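Local structure of myosin-17 (Arabidopsis thaliana, 7KFL) at residues Leu88-Lys93 / Asp141-Val146; Lys93-Ala98 / Ala148-Leu153; Ala33-Lys38 / Gln135-Leu140; Asp28-Ala33 / Leu78-Thr83. The protein probably carries cargo along actin filaments as a class XI plant myosin, recognising that cargo through the globular cargo-binding domain at its tail. All coordinates share one frame; numbering follows the deposited sequence.

Contact 1 (Leu88-Lys93 / Asp141-Val146); sequences LQRTLK and DDLRQV
A bend at chi2 of Gln-145 (-101°) turns its CD back over the backbone of Arg-90 and Thr-91, while Lys-93, extended from CG to CE, runs across the glutamine at about a right angle. The two ends of the amide have different neighbours. NE2 sits 2.7 Å from Arg-90 O in a weak hydrogen bond; OE1 rests against the lysine's aliphatic chain, 3.3 Å from Lys-93 CE. Next to this pair the backbones run in nearly the same direction. Val-146 N donates to Thr-91 O over 3.2 Å, reaching it from above the carbonyl plane, and Lys-93 N returns a nearly straight bond of 2.9 Å (175° at the hydrogen) to Val-146 O. This is the ladder of a two-stranded parallel sheet, 92-93 with 146-147, a small β element in a predominantly helical tail domain, formed just past the end of helix 71-89. Leu-92 and Val-146 share one face of it, side by side and pointing the same way, with Leu-92 CD2 4.1 Å from Val-146 CG2 and Phe-46 packed on both. Thr-91 CG2 lies 3.9 Å from Arg-144 O, whereas its OG1 is hydrogen-bonded to Leu-87 O and Tyr-37 OH. Farther back, Leu-143 CD1 approaches Arg-90 CB at 3.9 Å; the arginine then stretches away, and its NH2 is hydrogen-bonded to Ser-392 O of helix 388-393.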
loop_
_atom_site.group_PDB
_atom_site.type_symbol
_atom_site.label_atom_id
_atom_site.label_comp_id
_atom_site.label_asym_id
_atom_site.label_seq_id
_atom_site.Cartn_x
_atom_site.Cartn_y
_atom_site.Cartn_z
ATOM N N LEU A 88 -13.768 16.155 -10.504
ATOM C CA LEU A 88 -13.320 16.271 -11.920
ATOM C C LEU A 88 -13.865 15.095 -12.742
ATOM O O LEU A 88 -14.315 15.338 -13.876
ATOM C CB LEU A 88 -11.789 16.305 -11.977
ATOM C CG LEU A 88 -11.114 17.546 -11.391
ATOM C CD1 LEU A 88 -9.622 17.529 -11.680
ATOM C CD2 LEU A 88 -11.737 18.829 -11.921
ATOM N N GLN A 89 -13.816 13.876 -12.192
ATOM C CA GLN A 89 -14.263 12.621 -12.860
ATOM C C GLN A 89 -15.755 12.712 -13.203
ATOM O O GLN A 89 -16.135 12.200 -14.271
ATOM C CB GLN A 89 -13.986 11.410 -11.966
ATOM C CG GLN A 89 -14.530 10.092 -12.508
ATOM C CD GLN A 89 -13.845 9.640 -13.774
ATOM O OE1 GLN A 89 -12.706 10.013 -14.058
ATOM N NE2 GLN A 89 -14.532 8.816 -14.549
ATOM N N ARG A 90 -16.560 13.331 -12.333
ATOM C CA ARG A 90 -18.041 13.413 -12.461
ATOM C C ARG A 90 -18.458 14.719 -13.153
ATOM O O ARG A 90 -19.673 14.893 -13.368
ATOM C CB ARG A 90 -18.698 13.317 -11.081
ATOM C CG ARG A 90 -18.544 11.965 -10.399
ATOM C CD ARG A 90 -19.234 11.933 -9.047
ATOM N NE ARG A 90 -19.007 10.690 -8.316
ATOM C CZ ARG A 90 -19.425 10.446 -7.073
ATOM N NH1 ARG A 90 -20.102 11.361 -6.397
ATOM N NH2 ARG A 90 -19.158 9.283 -6.504
ATOM N N THR A 91 -17.504 15.593 -13.498
ATOM C CA THR A 91 -17.755 16.954 -14.049
ATOM C C THR A 91 -17.285 17.036 -15.509
ATOM O O THR A 91 -18.146 17.203 -16.393
ATOM C CB THR A 91 -17.084 18.023 -13.177
ATOM O OG1 THR A 91 -17.693 17.971 -11.887
ATOM C CG2 THR A 91 -17.209 19.424 -13.736
ATOM N N LEU A 92 -15.971 16.932 -15.744
ATOM C CA LEU A 92 -15.325 17.178 -17.064
ATOM C C LEU A 92 -15.832 16.161 -18.095
ATOM O O LEU A 92 -15.591 14.958 -17.898
ATOM C CB LEU A 92 -13.800 17.081 -16.922
ATOM C CG LEU A 92 -13.146 17.957 -15.851
ATOM C CD1 LEU A 92 -11.655 18.098 -16.115
ATOM C CD2 LEU A 92 -13.794 19.331 -15.761
ATOM N N LYS A 93 -16.513 16.638 -19.143
ATOM C CA LYS A 93 -16.821 15.870 -20.382
ATOM C C LYS A 93 -15.642 16.028 -21.349
ATOM O O LYS A 93 -15.190 17.174 -21.541
ATOM C CB LYS A 93 -18.112 16.367 -21.042
ATOM C CG LYS A 93 -19.417 15.825 -20.469
ATOM C CD LYS A 93 -20.646 16.450 -21.116
ATOM C CE LYS A 93 -21.966 15.990 -20.528
ATOM N NZ LYS A 93 -22.650 14.997 -21.393
ATOM N N ASP A 141 -22.966 22.861 -4.849
ATOM C CA ASP A 141 -24.132 22.770 -5.769
ATOM C C ASP A 141 -24.030 21.451 -6.540
ATOM O O ASP A 141 -22.933 21.166 -7.068
ATOM C CB ASP A 141 -24.184 23.975 -6.715
ATOM C CG ASP A 141 -25.387 23.993 -7.645
ATOM O OD1 ASP A 141 -26.495 23.655 -7.179
ATOM O OD2 ASP A 141 -25.208 24.348 -8.828
ATOM N N ASP A 142 -25.123 20.680 -6.587
ATOM C CA ASP A 142 -25.165 19.313 -7.175
ATOM C C ASP A 142 -24.408 19.338 -8.509
ATOM O O ASP A 142 -24.769 20.160 -9.378
ATOM C CB ASP A 142 -26.605 18.808 -7.324
ATOM C CG ASP A 142 -26.767 17.324 -7.027
ATOM O OD1 ASP A 142 -25.830 16.557 -7.331
ATOM O OD2 ASP A 142 -27.826 16.950 -6.484
ATOM N N LEU A 143 -23.392 18.479 -8.647
ATOM C CA LEU A 143 -22.397 18.500 -9.755
ATOM C C LEU A 143 -23.124 18.521 -11.106
ATOM O O LEU A 143 -24.055 17.712 -11.287
ATOM C CB LEU A 143 -21.483 17.272 -9.653
ATOM C CG LEU A 143 -20.667 17.139 -8.366
ATOM C CD1 LEU A 143 -19.775 15.908 -8.422
ATOM C CD2 LEU A 143 -19.832 18.384 -8.105
ATOM N N ARG A 144 -22.700 19.415 -12.005
ATOM C CA ARG A 144 -23.230 19.549 -13.389
ATOM C C ARG A 144 -22.058 19.450 -14.374
ATOM O O ARG A 144 -21.014 20.082 -14.118
ATOM C CB ARG A 144 -24.018 20.857 -13.543
ATOM C CG ARG A 144 -23.223 22.119 -13.239
ATOM C CD ARG A 144 -24.105 23.340 -13.046
ATOM N NE ARG A 144 -23.378 24.428 -12.404
ATOM C CZ ARG A 144 -22.481 25.213 -12.999
ATOM N NH1 ARG A 144 -22.179 25.050 -14.278
ATOM N NH2 ARG A 144 -21.884 26.168 -12.305
ATOM N N GLN A 145 -22.234 18.670 -15.447
ATOM C CA GLN A 145 -21.185 18.364 -16.457
ATOM C C GLN A 145 -20.820 19.643 -17.217
ATOM O O GLN A 145 -21.743 20.403 -17.569
ATOM C CB GLN A 145 -21.674 17.292 -17.434
ATOM C CG GLN A 145 -21.982 15.948 -16.785
ATOM C CD GLN A 145 -20.879 14.936 -16.979
ATOM O OE1 GLN A 145 -20.872 14.174 -17.944
ATOM N NE2 GLN A 145 -19.937 14.907 -16.049
ATOM N N VAL A 146 -19.523 19.868 -17.446
ATOM C CA VAL A 146 -18.985 20.953 -18.324
ATOM C C VAL A 146 -18.076 20.294 -19.368
ATOM O O VAL A 146 -17.288 19.410 -18.983
ATOM C CB VAL A 146 -18.247 22.042 -17.515
ATOM C CG1 VAL A 146 -18.988 22.391 -16.231
ATOM C CG2 VAL A 146 -16.802 21.673 -17.206
#

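Contact 2 (Lys93-Ala98 / Ala148-Leu153); sequences KATGAA and AKYPAL
Lys-93 and Ala-148 bring their backbones side by side, CA to CA 5.7 Å, and Ala-148 N donates to Lys-93 O over 3.0 Å, in the plane of that carbonyl. Beyond this rung the segments part: Ala-148 leads through Lys-149, at the N-cap position, into helix 150-186, while 93-98 curls round Gly-96, whose phi is positive (71°). Thr-95 makes the next link between them. Its OG1, placed between the backbone N and the carbonyl carbon (chi1 64°), donates to Ala-148 O at 2.7 Å, again in the carbonyl plane, and Thr-95 CG2 lies 3.4 Å from the same oxygen. An alanine here would remove both atoms and would probably leave Ala-148 O without this donor and the loop less firmly tied to the helix start. Leu-153, one turn into the helix, sets CD1 3.8 Å from Thr-95 OG1. Tyr-150 turns the edge of its ring to the loop: Thr-95 O lies in the ring plane, 3.8 Å from Tyr-150 CE1, and Gly-96 CA is 3.3 Å from Tyr-150 OH, where the lack of a side chain makes room for the hydroxyl. The arrangement is that of a short parallel β pair ending where one of its strands passes, through an N-cap residue, into a long helix.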
loop_
_atom_site.group_PDB
_atom_site.type_symbol
_atom_site.label_atom_id
_atom_site.label_comp_id
_atom_site.label_asym_id
_atom_site.label_seq_id
_atom_site.Cartn_x
_atom_site.Cartn_y
_atom_site.Cartn_z
ATOM N N LYS A 93 -16.513 16.638 -19.143
ATOM C CA LYS A 93 -16.821 15.870 -20.382
ATOM C C LYS A 93 -15.642 16.028 -21.349
ATOM O O LYS A 93 -15.190 17.174 -21.541
ATOM C CB LYS A 93 -18.112 16.367 -21.042
ATOM C CG LYS A 93 -19.417 15.825 -20.469
ATOM C CD LYS A 93 -20.646 16.450 -21.116
ATOM C CE LYS A 93 -21.966 15.990 -20.528
ATOM N NZ LYS A 93 -22.650 14.997 -21.393
ATOM N N ALA A 94 -15.168 14.923 -21.934
ATOM C CA ALA A 94 -13.997 14.875 -22.843
ATOM C C ALA A 94 -14.344 15.551 -24.176
ATOM O O ALA A 94 -15.488 15.388 -24.646
ATOM C CB ALA A 94 -13.557 13.447 -23.050
ATOM N N THR A 95 -13.379 16.278 -24.752
ATOM C CA THR A 95 -13.498 17.000 -26.048
ATOM C C THR A 95 -12.252 16.726 -26.899
ATOM O O THR A 95 -11.213 16.341 -26.325
ATOM C CB THR A 95 -13.705 18.507 -25.835
ATOM O OG1 THR A 95 -12.548 19.048 -25.196
ATOM C CG2 THR A 95 -14.932 18.822 -25.007
ATOM N N GLY A 96 -12.368 16.922 -28.216
ATOM C CA GLY A 96 -11.273 16.741 -29.188
ATOM C C GLY A 96 -10.926 15.275 -29.378
ATOM O O GLY A 96 -11.859 14.471 -29.585
ATOM N N ALA A 97 -9.633 14.944 -29.297
ATOM C CA ALA A 97 -9.067 13.599 -29.555
ATOM C C ALA A 97 -9.866 12.529 -28.798
ATOM O O ALA A 97 -10.259 11.536 -29.435
ATOM C CB ALA A 97 -7.607 13.577 -29.173
ATOM N N ALA A 98 -10.124 12.739 -27.502
ATOM C CA ALA A 98 -10.743 11.750 -26.584
ATOM C C ALA A 98 -12.268 11.716 -26.768
ATOM O O ALA A 98 -12.988 11.968 -25.783
ATOM C CB ALA A 98 -10.365 12.070 -25.156
ATOM N N ALA A 148 -15.018 20.110 -20.924
ATOM C CA ALA A 148 -13.671 20.572 -20.518
ATOM C C ALA A 148 -12.818 20.845 -21.760
ATOM O O ALA A 148 -12.824 20.005 -22.679
ATOM C CB ALA A 148 -13.022 19.540 -19.631
ATOM N N LYS A 149 -12.114 21.981 -21.773
ATOM C CA LYS A 149 -11.110 22.340 -22.808
ATOM C C LYS A 149 -9.776 21.686 -22.435
ATOM O O LYS A 149 -9.712 21.046 -21.373
ATOM C CB LYS A 149 -11.014 23.862 -22.943
ATOM C CG LYS A 149 -12.287 24.552 -23.421
ATOM C CD LYS A 149 -12.776 24.083 -24.780
ATOM C CE LYS A 149 -14.045 24.776 -25.231
ATOM N NZ LYS A 149 -15.238 24.241 -24.531
ATOM N N TYR A 150 -8.757 21.836 -23.287
ATOM C CA TYR A 150 -7.507 21.029 -23.265
ATOM C C TYR A 150 -6.709 21.287 -21.987
ATOM O O TYR A 150 -6.159 20.345 -21.425
ATOM C CB TYR A 150 -6.690 21.256 -24.542
ATOM C CG TYR A 150 -7.359 20.759 -25.801
ATOM C CD1 TYR A 150 -8.112 19.593 -25.800
ATOM C CD2 TYR A 150 -7.236 21.446 -26.999
ATOM C CE1 TYR A 150 -8.728 19.127 -26.948
ATOM C CE2 TYR A 150 -7.848 20.993 -28.158
ATOM C CZ TYR A 150 -8.597 19.831 -28.131
ATOM O OH TYR A 150 -9.205 19.371 -29.259
ATOM N N PRO A 151 -6.609 22.534 -21.471
ATOM C CA PRO A 151 -5.914 22.768 -20.204
ATOM C C PRO A 151 -6.479 21.935 -19.041
ATOM O O PRO A 151 -5.700 21.458 -18.232
ATOM C CB PRO A 151 -6.133 24.265 -19.938
ATOM C CG PRO A 151 -6.355 24.852 -21.314
ATOM C CD PRO A 151 -7.107 23.780 -22.076
ATOM N N ALA A 152 -7.805 21.772 -19.001
ATOM C CA ALA A 152 -8.556 21.089 -17.921
ATOM C C ALA A 152 -8.374 19.568 -18.008
ATOM O O ALA A 152 -8.268 18.932 -16.942
ATOM C CB ALA A 152 -10.014 21.469 -17.996
ATOM N N LEU A 153 -8.358 19.004 -19.219
ATOM C CA LEU A 153 -8.198 17.541 -19.452
ATOM C C LEU A 153 -6.767 17.122 -19.095
ATOM O O LEU A 153 -6.603 16.008 -18.551
ATOM C CB LEU A 153 -8.521 17.206 -20.912
ATOM C CG LEU A 153 -9.960 17.475 -21.352
ATOM C CD1 LEU A 153 -10.109 17.266 -22.850
ATOM C CD2 LEU A 153 -10.947 16.601 -20.590
#

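Contact 3 (Ala33-Lys38 / Gln135-Leu140); sequences ACVIYK and QGLTKL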
loop_
_atom_site.group_PDB
_atom_site.type_symbol
_atom_site.label_atom_id
_atom_site.label_comp_id
_atom_site.label_asym_id
_atom_site.label_seq_id
_atom_site.Cartn_x
_atom_site.Cartn_y
_atom_site.Cartn_z
ATOM N N ALA A 33 -9.547 20.920 -1.736
ATOM C CA ALA A 33 -10.138 20.303 -2.946
ATOM C C ALA A 33 -11.458 21.003 -3.297
ATOM O O ALA A 33 -11.684 21.267 -4.490
ATOM C CB ALA A 33 -10.341 18.824 -2.728
ATOM N N CYS A 34 -12.293 21.291 -2.294
ATOM C CA CYS A 34 -13.615 21.957 -2.449
ATOM C C CYS A 34 -13.418 23.427 -2.842
ATOM O O CYS A 34 -14.145 23.901 -3.734
ATOM C CB CYS A 34 -14.444 21.855 -1.174
ATOM S SG CYS A 34 -14.993 20.168 -0.806
ATOM N N VAL A 35 -12.470 24.116 -2.199
ATOM C CA VAL A 35 -12.112 25.537 -2.491
ATOM C C VAL A 35 -11.588 25.630 -3.929
ATOM O O VAL A 35 -12.050 26.525 -4.663
ATOM C CB VAL A 35 -11.091 26.080 -1.473
ATOM C CG1 VAL A 35 -10.453 27.385 -1.929
ATOM C CG2 VAL A 35 -11.716 26.247 -0.097
ATOM N N ILE A 36 -10.656 24.746 -4.306
ATOM C CA ILE A 36 -10.055 24.685 -5.674
ATOM C C ILE A 36 -11.188 24.522 -6.694
ATOM O O ILE A 36 -11.291 25.377 -7.592
ATOM C CB ILE A 36 -9.007 23.554 -5.784
ATOM C CG1 ILE A 36 -7.708 23.919 -5.061
ATOM C CG2 ILE A 36 -8.743 23.192 -7.239
ATOM C CD1 ILE A 36 -6.816 22.735 -4.763
ATOM N N TYR A 37 -12.004 23.474 -6.540
ATOM C CA TYR A 37 -13.085 23.079 -7.484
ATOM C C TYR A 37 -14.029 24.260 -7.742
ATOM O O TYR A 37 -14.353 24.517 -8.916
ATOM C CB TYR A 37 -13.875 21.886 -6.943
ATOM C CG TYR A 37 -14.995 21.432 -7.845
ATOM C CD1 TYR A 37 -14.729 20.931 -9.108
ATOM C CD2 TYR A 37 -16.319 21.508 -7.444
ATOM C CE1 TYR A 37 -15.747 20.516 -9.950
ATOM C CE2 TYR A 37 -17.351 21.095 -8.272
ATOM C CZ TYR A 37 -17.063 20.596 -9.531
ATOM O OH TYR A 37 -18.067 20.185 -10.356
ATOM N N LYS A 38 -14.451 24.951 -6.678
ATOM C CA LYS A 38 -15.481 26.026 -6.727
ATOM C C LYS A 38 -14.938 27.252 -7.470
ATOM O O LYS A 38 -15.681 27.794 -8.312
ATOM C CB LYS A 38 -15.946 26.378 -5.313
ATOM C CG LYS A 38 -16.847 25.330 -4.683
ATOM C CD LYS A 38 -17.514 25.787 -3.414
ATOM C CE LYS A 38 -18.588 24.827 -2.957
ATOM N NZ LYS A 38 -18.958 25.072 -1.546
ATOM N N GLN A 135 -21.966 30.357 1.062
ATOM C CA GLN A 135 -22.337 29.005 1.566
ATOM C C GLN A 135 -21.116 28.323 2.200
ATOM O O GLN A 135 -20.005 28.887 2.116
ATOM C CB GLN A 135 -22.931 28.159 0.436
ATOM C CG GLN A 135 -21.949 27.822 -0.680
ATOM C CD GLN A 135 -22.608 27.148 -1.862
ATOM O OE1 GLN A 135 -22.365 27.503 -3.013
ATOM N NE2 GLN A 135 -23.450 26.162 -1.590
ATOM N N GLY A 136 -21.338 27.157 2.820
ATOM C CA GLY A 136 -20.290 26.304 3.416
ATOM C C GLY A 136 -19.354 25.762 2.351
ATOM O O GLY A 136 -19.852 25.363 1.280
ATOM N N LEU A 137 -18.049 25.741 2.641
ATOM C CA LEU A 137 -16.960 25.429 1.673
ATOM C C LEU A 137 -17.148 24.024 1.091
ATOM O O LEU A 137 -16.949 23.869 -0.127
ATOM C CB LEU A 137 -15.605 25.561 2.378
ATOM C CG LEU A 137 -15.013 26.969 2.445
ATOM C CD1 LEU A 137 -16.084 28.029 2.662
ATOM C CD2 LEU A 137 -13.960 27.059 3.539
ATOM N N THR A 138 -17.529 23.048 1.920
ATOM C CA THR A 138 -17.630 21.611 1.545
ATOM C C THR A 138 -19.048 21.276 1.061
ATOM O O THR A 138 -19.226 20.167 0.518
ATOM C CB THR A 138 -17.177 20.718 2.705
ATOM O OG1 THR A 138 -17.973 21.034 3.847
ATOM C CG2 THR A 138 -15.708 20.893 3.022
ATOM N N LYS A 139 -20.012 22.185 1.245
ATOM C CA LYS A 139 -21.374 22.092 0.651
ATOM C C LYS A 139 -21.316 22.656 -0.773
ATOM O O LYS A 139 -21.162 23.885 -0.904
ATOM C CB LYS A 139 -22.402 22.856 1.494
ATOM C CG LYS A 139 -23.792 22.987 0.877
ATOM C CD LYS A 139 -24.367 21.679 0.362
ATOM C CE LYS A 139 -25.786 21.811 -0.149
ATOM N NZ LYS A 139 -26.147 20.690 -1.050
ATOM N N LEU A 140 -21.452 21.797 -1.789
ATOM C CA LEU A 140 -21.279 22.175 -3.219
ATOM C C LEU A 140 -22.578 21.909 -3.990
ATOM O O LEU A 140 -23.201 20.849 -3.764
ATOM C CB LEU A 140 -20.085 21.428 -3.831
ATOM C CG LEU A 140 -19.619 20.152 -3.126
ATOM C CD1 LEU A 140 -20.460 18.954 -3.542
ATOM C CD2 LEU A 140 -18.148 19.889 -3.409
#
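Lys-38 reaches out from its helix, extended beyond CG, and sets its ammonium group among the backbone carbonyls of a turn. NZ donates to Leu-137 O at 2.7 Å and to Lys-139 O at 2.6 Å, standing above the plane of each carbonyl; Gly-136 O is close too but poorly angled. Gathered oxygens of this kind would probably stabilise the positive charge. A methionine in its place would probably leave these carbonyls without their charged donor and the turn freer to shift. The shaft of the lysine is packed as well, its CE 3.8 Å from Leu-140 CB. One helical turn earlier, Cys-34 presses on the same turn: its CB is 3.4 Å from Leu-137 O, and SG lies 3.8 Å from Thr-138 CA and 4.1 Å from Leu-140 CD2. Val-35 CG2 meets Leu-137 CG at 4.2 Å. The turn itself is braced by a weak bond from Lys-139 N to Gly-136 O, and a second weak bond ties Thr-138 OG1 to Asn-26 OD1. Leu-140 also packs on Leu-87 of helix 71-89, and Val-35 on Leu-15 of helix 4-20, so the loop packs against helix 31-43 where that helix is flanked by these two others.

Contact 4 (Asp28-Ala33 / Leu78-Thr83); sequences DKPVAA and LSNSAT
Pro-30 and Thr-83 point at each other tip to tip, the proline CG 3.2 Å from Thr-83 OG1. That hydroxyl stands anti to its own carbonyl carbon (chi1 -54°), which leaves it beside the backbone N and able to donate back to Ser-79 O, 2.9 Å away and nearly along the C=O axis. The proline ring therefore meets an oxygen already engaged within its own helix, and its CG lies 3.3 Å from Ser-79 O as well. Ser-79 OG borders the same ring atom but finds its main polar partner in Asn-232 O. Farther round the ring, at CB, Asn-80 brings up its amide: OD1 is 3.1 Å from Pro-30 CB and takes a hydrogen bond of 2.9 Å from Ala-33 N, the donor tilted 21° from the amide carbonyl plane. A side chain of helix 71-89 thus satisfies an N-H in the first turn of helix 31-43, where the amides have no earlier turn of helix to bond to; the positive end of the helix dipole would probably polarise the amide oxygen further. Asn-80 ND2 donates to Tyr-76 O, one turn back, which helps fix the rotation of the group, and also makes a weak bond to a water that accepts from Ala-32 N at 3.0 Å. At Ala-33 the two helices come close, with the methyl CB 3.2 Å from Asn-80 O and 4.1 Å from Thr-83 CB. Tyr-25, from the antiparallel partner strand 25-26, packs on both Pro-30 and Ser-79.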
loop_
_atom_site.group_PDB
_atom_site.type_symbol
_atom_site.label_atom_id
_atom_site.label_comp_id
_atom_site.label_asym_id
_atom_site.label_seq_id
_atom_site.Cartn_x
_atom_site.Cartn_y
_atom_site.Cartn_z
ATOM N N ASP A 28 -16.249 15.429 7.057
ATOM C CA ASP A 28 -15.204 14.419 6.740
ATOM C C ASP A 28 -14.618 14.719 5.353
ATOM O O ASP A 28 -14.055 13.786 4.741
ATOM C CB ASP A 28 -15.771 12.998 6.836
ATOM C CG ASP A 28 -16.891 12.695 5.850
ATOM O OD1 ASP A 28 -17.682 13.617 5.553
ATOM O OD2 ASP A 28 -16.965 11.536 5.388
ATOM N N LYS A 29 -14.718 15.973 4.894
ATOM C CA LYS A 29 -14.421 16.385 3.494
ATOM C C LYS A 29 -13.198 17.302 3.473
ATOM O O LYS A 29 -13.106 18.230 4.274
ATOM C CB LYS A 29 -15.651 17.055 2.875
ATOM C CG LYS A 29 -16.983 16.429 3.267
ATOM C CD LYS A 29 -18.140 16.825 2.370
ATOM C CE LYS A 29 -19.476 16.285 2.841
ATOM N NZ LYS A 29 -19.817 15.002 2.181
ATOM N N PRO A 30 -12.224 17.065 2.560
ATOM C CA PRO A 30 -11.047 17.926 2.423
ATOM C C PRO A 30 -11.462 19.301 1.877
ATOM O O PRO A 30 -12.189 19.354 0.899
ATOM C CB PRO A 30 -10.143 17.163 1.439
ATOM C CG PRO A 30 -10.708 15.758 1.429
ATOM C CD PRO A 30 -12.197 15.960 1.592
ATOM N N VAL A 31 -11.007 20.374 2.527
ATOM C CA VAL A 31 -11.475 21.764 2.248
ATOM C C VAL A 31 -10.803 22.286 0.971
ATOM O O VAL A 31 -11.530 22.838 0.124
ATOM C CB VAL A 31 -11.240 22.697 3.451
ATOM C CG1 VAL A 31 -11.442 24.158 3.080
ATOM C CG2 VAL A 31 -12.128 22.316 4.624
ATOM N N ALA A 32 -9.480 22.125 0.837
ATOM C CA ALA A 32 -8.675 22.696 -0.273
ATOM C C ALA A 32 -9.217 22.209 -1.624
ATOM O O ALA A 32 -9.336 23.042 -2.543
ATOM C CB ALA A 32 -7.212 22.358 -0.103
ATOM N N ALA A 33 -9.547 20.920 -1.736
ATOM C CA ALA A 33 -10.138 20.303 -2.946
ATOM C C ALA A 33 -11.458 21.003 -3.297
ATOM O O ALA A 33 -11.684 21.267 -4.490
ATOM C CB ALA A 33 -10.341 18.824 -2.728
ATOM N N LEU A 78 -3.077 13.482 -0.360
ATOM C CA LEU A 78 -3.742 12.238 -0.829
ATOM C C LEU A 78 -5.260 12.417 -0.718
ATOM O O LEU A 78 -5.957 12.210 -1.730
ATOM C CB LEU A 78 -3.275 11.036 -0.004
ATOM C CG LEU A 78 -3.905 9.704 -0.411
ATOM C CD1 LEU A 78 -3.190 9.119 -1.617
ATOM C CD2 LEU A 78 -3.902 8.718 0.745
ATOM N N SER A 79 -5.740 12.798 0.470
ATOM C CA SER A 79 -7.181 12.989 0.785
ATOM C C SER A 79 -7.784 14.071 -0.121
ATOM O O SER A 79 -8.913 13.867 -0.608
ATOM C CB SER A 79 -7.380 13.320 2.237
ATOM O OG SER A 79 -8.752 13.211 2.593
ATOM N N ASN A 80 -7.048 15.163 -0.353
ATOM C CA ASN A 80 -7.498 16.320 -1.175
ATOM C C ASN A 80 -7.517 15.942 -2.660
ATOM O O ASN A 80 -8.531 16.232 -3.327
ATOM C CB ASN A 80 -6.634 17.561 -0.935
ATOM C CG ASN A 80 -7.163 18.411 0.199
ATOM O OD1 ASN A 80 -8.148 19.124 0.029
ATOM N ND2 ASN A 80 -6.535 18.326 1.361
ATOM N N SER A 81 -6.437 15.337 -3.165
ATOM C CA SER A 81 -6.294 14.926 -4.585
ATOM C C SER A 81 -7.415 13.950 -4.954
ATOM O O SER A 81 -8.029 14.134 -6.021
ATOM C CB SER A 81 -4.940 14.329 -4.849
ATOM O OG SER A 81 -3.915 15.240 -4.491
ATOM N N ALA A 82 -7.667 12.959 -4.096
ATOM C CA ALA A 82 -8.709 11.923 -4.287
ATOM C C ALA A 82 -10.079 12.596 -4.447
ATOM O O ALA A 82 -10.798 12.237 -5.399
ATOM C CB ALA A 82 -8.691 10.948 -3.132
ATOM N N THR A 83 -10.411 13.550 -3.570
ATOM C CA THR A 83 -11.716 14.268 -3.560
ATOM C C THR A 83 -11.810 15.180 -4.791
ATOM O O THR A 83 -12.894 15.206 -5.411
ATOM C CB THR A 83 -11.932 15.042 -2.253
ATOM O OG1 THR A 83 -11.756 14.127 -1.171
ATOM C CG2 THR A 83 -13.304 15.675 -2.158
HETATM O O HOH W 1 -8.076 20.743 3.155
#

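Overall arrangement
The four contacts lie on the same side of the chain's centre. Contacts 3 and 4, with centres about 10 Å apart, share Ala-33 and helix 31-43 and touch where Thr-138 and Leu-137 pack on Lys-29 and Val-31. Contact 1 adjoins contact 3 through Thr-91 and Tyr-37, shares helix 71-89 with contact 4, and passes into contact 2 at Lys-93, their centres about 13 Å apart. Contacts 2 and 3 stand about 23 Å apart. Along the chain contact 4 closes before contacts 1 and 2 open, whereas contacts 1, 2 and 3 cross one another. Residues 135-148 thus run from helix 31-43 to the start of helix 150-186, tying together the N-terminal helices of the cargo-binding domain.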